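Long-range contacts in enoyl-CoA hydratase (Mycobacterium tuberculosis, PDB 5KJP), which probably catalyses the reversible hydration of enoyl-CoA thioesters in fatty acid metabolism, as a member of the crotonase superfamily: residues L26-N31 with S61-T66; L105-E110 with D125-A130. All coordinates share one frame; numbering follows the deposited sequence.

How the contacts relate
Contacts 1 and 2 are successive parallel strand pairs of one six-stranded mixed sheet, their centres about 10 Å apart. Strand 62-67, the second partner in contact 1, is the direct neighbour of strand 105-109, the first partner in contact 2, which makes the four segments consecutive across the sheet. Two probable hydrogen bonds join the pairs: Leu65 N reaches Ile106 O at 2.7 Å, and the hydroxyl Thr66 OG1 reaches Ala108 O, also at 2.7 Å. Packing adds to this where Ile64 CG2 lies 3.6 Å from Ile106 O. Helix 193-205 touches Val62 and Ile64 of contact 1 as well as Ile106, Ala108, Leu126 and Val128 of contact 2.

Contact 1: residues L26-N31 with S61-T66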
# COMPACT_ATOMS: atom_id res chain seq x y z
N LEU A 26 -16.62 -24.36 2.31
CA LEU A 26 -16.47 -25.13 1.08
C LEU A 26 -14.99 -25.31 0.76
O LEU A 26 -14.28 -24.35 0.49
CB LEU A 26 -17.19 -24.45 -0.08
CG LEU A 26 -17.39 -25.38 -1.29
CD1 LEU A 26 -18.42 -26.46 -0.94
CD2 LEU A 26 -17.79 -24.62 -2.56
N ILE A 27 -14.52 -26.56 0.79
CA ILE A 27 -13.12 -26.83 0.45
C ILE A 27 -13.00 -27.28 -1.01
O ILE A 27 -13.56 -28.31 -1.41
CB ILE A 27 -12.50 -27.89 1.36
CG1 ILE A 27 -12.69 -27.48 2.83
CG2 ILE A 27 -11.02 -28.09 1.03
CD1 ILE A 27 -12.19 -28.51 3.80
N ILE A 28 -12.27 -26.49 -1.79
CA ILE A 28 -12.12 -26.69 -3.22
C ILE A 28 -10.69 -27.11 -3.52
O ILE A 28 -9.75 -26.38 -3.21
CB ILE A 28 -12.45 -25.40 -4.01
CG1 ILE A 28 -13.80 -24.82 -3.55
CG2 ILE A 28 -12.43 -25.66 -5.52
CD1 ILE A 28 -13.96 -23.34 -3.87
N THR A 29 -10.54 -28.28 -4.13
CA THR A 29 -9.21 -28.82 -4.38
C THR A 29 -8.97 -29.07 -5.86
O THR A 29 -9.66 -29.88 -6.48
CB THR A 29 -9.00 -30.14 -3.61
OG1 THR A 29 -9.22 -29.91 -2.22
CG2 THR A 29 -7.60 -30.68 -3.83
N ILE A 30 -7.99 -28.37 -6.43
CA ILE A 30 -7.59 -28.67 -7.80
C ILE A 30 -6.92 -30.04 -7.79
O ILE A 30 -6.03 -30.31 -6.98
CB ILE A 30 -6.64 -27.61 -8.39
CG1 ILE A 30 -7.29 -26.22 -8.32
CG2 ILE A 30 -6.29 -27.97 -9.83
CD1 ILE A 30 -6.30 -25.07 -8.58
N ASN A 31 -7.39 -30.91 -8.68
CA ASN A 31 -7.04 -32.32 -8.63
C ASN A 31 -6.41 -32.79 -9.95
O ASN A 31 -6.94 -33.66 -10.64
CB ASN A 31 -8.30 -33.16 -8.31
CG ASN A 31 -7.99 -34.63 -8.08
OD1 ASN A 31 -6.92 -34.99 -7.58
ND2 ASN A 31 -8.92 -35.49 -8.47
N SER A 61 -20.51 -20.25 4.08
CA SER A 61 -20.07 -18.92 4.50
C SER A 61 -18.72 -18.54 3.89
O SER A 61 -18.50 -17.39 3.53
CB SER A 61 -19.99 -18.85 6.02
OG SER A 61 -21.28 -18.97 6.60
N VAL A 62 -17.81 -19.51 3.80
CA VAL A 62 -16.43 -19.27 3.38
C VAL A 62 -15.96 -20.42 2.51
O VAL A 62 -16.38 -21.57 2.71
CB VAL A 62 -15.48 -19.11 4.61
CG1 VAL A 62 -14.01 -19.01 4.17
CG2 VAL A 62 -15.86 -17.90 5.46
N ALA A 63 -15.10 -20.14 1.54
CA ALA A 63 -14.45 -21.20 0.77
C ALA A 63 -12.94 -21.19 0.95
O ALA A 63 -12.34 -20.14 1.23
CB ALA A 63 -14.80 -21.08 -0.69
N ILE A 64 -12.34 -22.36 0.80
CA ILE A 64 -10.89 -22.49 0.76
C ILE A 64 -10.49 -23.14 -0.56
O ILE A 64 -11.05 -24.18 -0.94
CB ILE A 64 -10.34 -23.34 1.92
CG1 ILE A 64 -10.74 -22.73 3.27
CG2 ILE A 64 -8.83 -23.51 1.81
CD1 ILE A 64 -10.44 -23.64 4.45
N LEU A 65 -9.55 -22.53 -1.25
CA LEU A 65 -9.02 -23.09 -2.49
C LEU A 65 -7.62 -23.64 -2.26
O LEU A 65 -6.75 -22.94 -1.73
CB LEU A 65 -9.00 -22.04 -3.60
CG LEU A 65 -8.26 -22.46 -4.89
CD1 LEU A 65 -8.97 -23.64 -5.57
CD2 LEU A 65 -8.13 -21.27 -5.83
N THR A 66 -7.39 -24.88 -2.67
CA THR A 66 -6.09 -25.48 -2.49
C THR A 66 -5.77 -26.41 -3.67
O THR A 66 -6.65 -26.75 -4.45
CB THR A 66 -6.02 -26.26 -1.14
OG1 THR A 66 -4.66 -26.47 -0.76
CG2 THR A 66 -6.77 -27.59 -1.22
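Ile28 and Leu65 pair across two parallel strands, their side chains crossing obliquely with Ile28 CG2 4.0 Å from Leu65 CD1. The other branch of Ile28 runs back along the strand: CG1 stands beside the backbone N and anti to the carbonyl carbon (chi1 -50°), which brings CD1 to 4.0 Å from Ala63 CB. Leu65 CD1 also meets Ile30 CG1, so this methyl sits against two isoleucines of segment 26-31. On the other face of the sheet Thr29 and Thr66 run side by side in the same direction, and Thr29 OG1 approaches the methyl CG2 of Thr66 to 3.5 Å. Thr66 carries that methyl between its backbone N and carbonyl carbon, while OG1 stands anti to N and hydrogen-bonds instead to Ala108 O on the next strand. Five backbone hydrogen bonds fix the register. The bond from Ile28 N to Ile64 O, 2.7 Å, meets its carbonyl end-on, with a C=O...N angle of 180°. Further out, helix 41-56 covers the face bearing Ile28, Ala63 and Leu65 through Ala50, Leu54 and Leu47, whereas Ile198 of helix 193-205 packs on Ile64 from the other face. Strand 25-30, helix 41-56 and strand 62-67 together form a beta-alpha-beta unit, here part of the crotonase fold.

Contact 2: residues L105-E110 with D125-A130; sequences LIAAVE and DLIVAA
The carboxylate of Asp125 reaches the start of strand 105-109, where its OD2 accepts a hydrogen bond from Leu105 N at 2.8 Å. The donor comes to the anti side of OD2, 19° out of the carboxylate plane, and the same oxygen forms a salt bridge with Lys216. CG beside the backbone N (chi1 -56°) puts the group there. At the far end the Ala130 methyl lies against one face of the Glu110 carboxylate, at its OE1 end, with CB 3.2 Å from OE1, because the chain of Glu110 bends at chi2 (-86°); OE1 and OE2 are hydrogen-bonded to the backbone N of Gly191 and Ala193, respectively. Leu105 O in turn takes two N-H groups, that of Asp125 at 2.8 Å and, longer, that of Leu126 at 3.3 Å. Between these ends the side chains are wholly apolar. Ile106 spreads its branches over two partners, CG1 against Leu126 CD1 and CG2 4.0 Å from Val128 CG2, on the face covered by helix 193-205. On the reverse face Val109 meets Ala129 CB to CB at 4.0 Å and crosses Ile127, with Phe135 packed on all three. Buried Asp125 thus has its charge answered by an N-H and an ammonium group, which would be expected to favour the ionised form, while the apolar middle is held in parallel register by backbone bonds such as Val109 N to Val128 O, 2.7 Å.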
# COMPACT_ATOMS: atom_id res chain seq x y z
N LEU A 105 -12.93 -15.93 0.34
CA LEU A 105 -12.18 -17.03 -0.22
C LEU A 105 -10.76 -17.00 0.31
O LEU A 105 -10.07 -15.97 0.23
CB LEU A 105 -12.18 -16.96 -1.75
CG LEU A 105 -11.31 -17.98 -2.48
CD1 LEU A 105 -11.80 -19.41 -2.24
CD2 LEU A 105 -11.29 -17.65 -3.97
N ILE A 106 -10.32 -18.13 0.85
CA ILE A 106 -8.95 -18.29 1.33
C ILE A 106 -8.19 -19.23 0.42
O ILE A 106 -8.69 -20.32 0.11
CB ILE A 106 -8.94 -18.86 2.77
CG1 ILE A 106 -9.71 -17.95 3.73
CG2 ILE A 106 -7.50 -19.08 3.25
CD1 ILE A 106 -10.22 -18.67 4.97
N ALA A 107 -7.00 -18.83 -0.02
CA ALA A 107 -6.14 -19.76 -0.75
C ALA A 107 -5.17 -20.45 0.21
O ALA A 107 -4.46 -19.78 0.96
CB ALA A 107 -5.38 -19.03 -1.86
N ALA A 108 -5.16 -21.78 0.19
CA ALA A 108 -4.23 -22.56 1.01
C ALA A 108 -3.11 -23.11 0.13
O ALA A 108 -3.31 -24.08 -0.61
CB ALA A 108 -4.95 -23.69 1.73
N VAL A 109 -1.94 -22.50 0.24
CA VAL A 109 -0.86 -22.73 -0.72
C VAL A 109 0.23 -23.64 -0.17
O VAL A 109 0.80 -23.37 0.89
CB VAL A 109 -0.23 -21.39 -1.16
CG1 VAL A 109 0.96 -21.63 -2.11
CG2 VAL A 109 -1.28 -20.50 -1.83
N GLU A 110 0.49 -24.72 -0.91
CA GLU A 110 1.65 -25.58 -0.73
C GLU A 110 2.47 -25.53 -2.02
O GLU A 110 1.91 -25.26 -3.09
CB GLU A 110 1.25 -27.03 -0.43
CG GLU A 110 0.34 -27.24 0.78
CD GLU A 110 1.09 -27.37 2.10
OE1 GLU A 110 2.34 -27.43 2.08
OE2 GLU A 110 0.42 -27.42 3.16
N ASP A 125 -9.16 -13.69 -1.12
CA ASP A 125 -9.10 -12.56 -0.19
C ASP A 125 -7.95 -12.69 0.79
O ASP A 125 -7.38 -11.70 1.24
CB ASP A 125 -10.41 -12.45 0.57
CG ASP A 125 -11.59 -12.34 -0.34
OD1 ASP A 125 -11.61 -11.40 -1.17
OD2 ASP A 125 -12.48 -13.22 -0.26
N LEU A 126 -7.65 -13.93 1.13
CA LEU A 126 -6.68 -14.24 2.16
C LEU A 126 -5.82 -15.39 1.67
O LEU A 126 -6.30 -16.26 0.92
CB LEU A 126 -7.38 -14.62 3.46
CG LEU A 126 -8.37 -13.60 4.03
CD1 LEU A 126 -9.17 -14.19 5.17
CD2 LEU A 126 -7.62 -12.36 4.48
N ILE A 127 -4.56 -15.40 2.08
CA ILE A 127 -3.65 -16.48 1.71
C ILE A 127 -2.98 -17.10 2.93
O ILE A 127 -2.36 -16.41 3.74
CB ILE A 127 -2.56 -15.98 0.72
CG1 ILE A 127 -3.21 -15.44 -0.56
CG2 ILE A 127 -1.57 -17.11 0.41
CD1 ILE A 127 -2.21 -14.77 -1.52
N VAL A 128 -3.13 -18.41 3.04
CA VAL A 128 -2.36 -19.20 3.99
C VAL A 128 -1.35 -19.99 3.18
O VAL A 128 -1.71 -20.68 2.22
CB VAL A 128 -3.26 -20.16 4.79
CG1 VAL A 128 -2.42 -21.03 5.72
CG2 VAL A 128 -4.30 -19.35 5.58
N ALA A 129 -0.07 -19.88 3.53
CA ALA A 129 0.95 -20.55 2.73
C ALA A 129 1.95 -21.32 3.59
O ALA A 129 2.36 -20.85 4.65
CB ALA A 129 1.68 -19.53 1.85
N ALA A 130 2.32 -22.50 3.11
CA ALA A 130 3.38 -23.27 3.75
C ALA A 130 4.69 -22.49 3.71
O ALA A 130 4.94 -21.74 2.77
CB ALA A 130 3.55 -24.63 3.06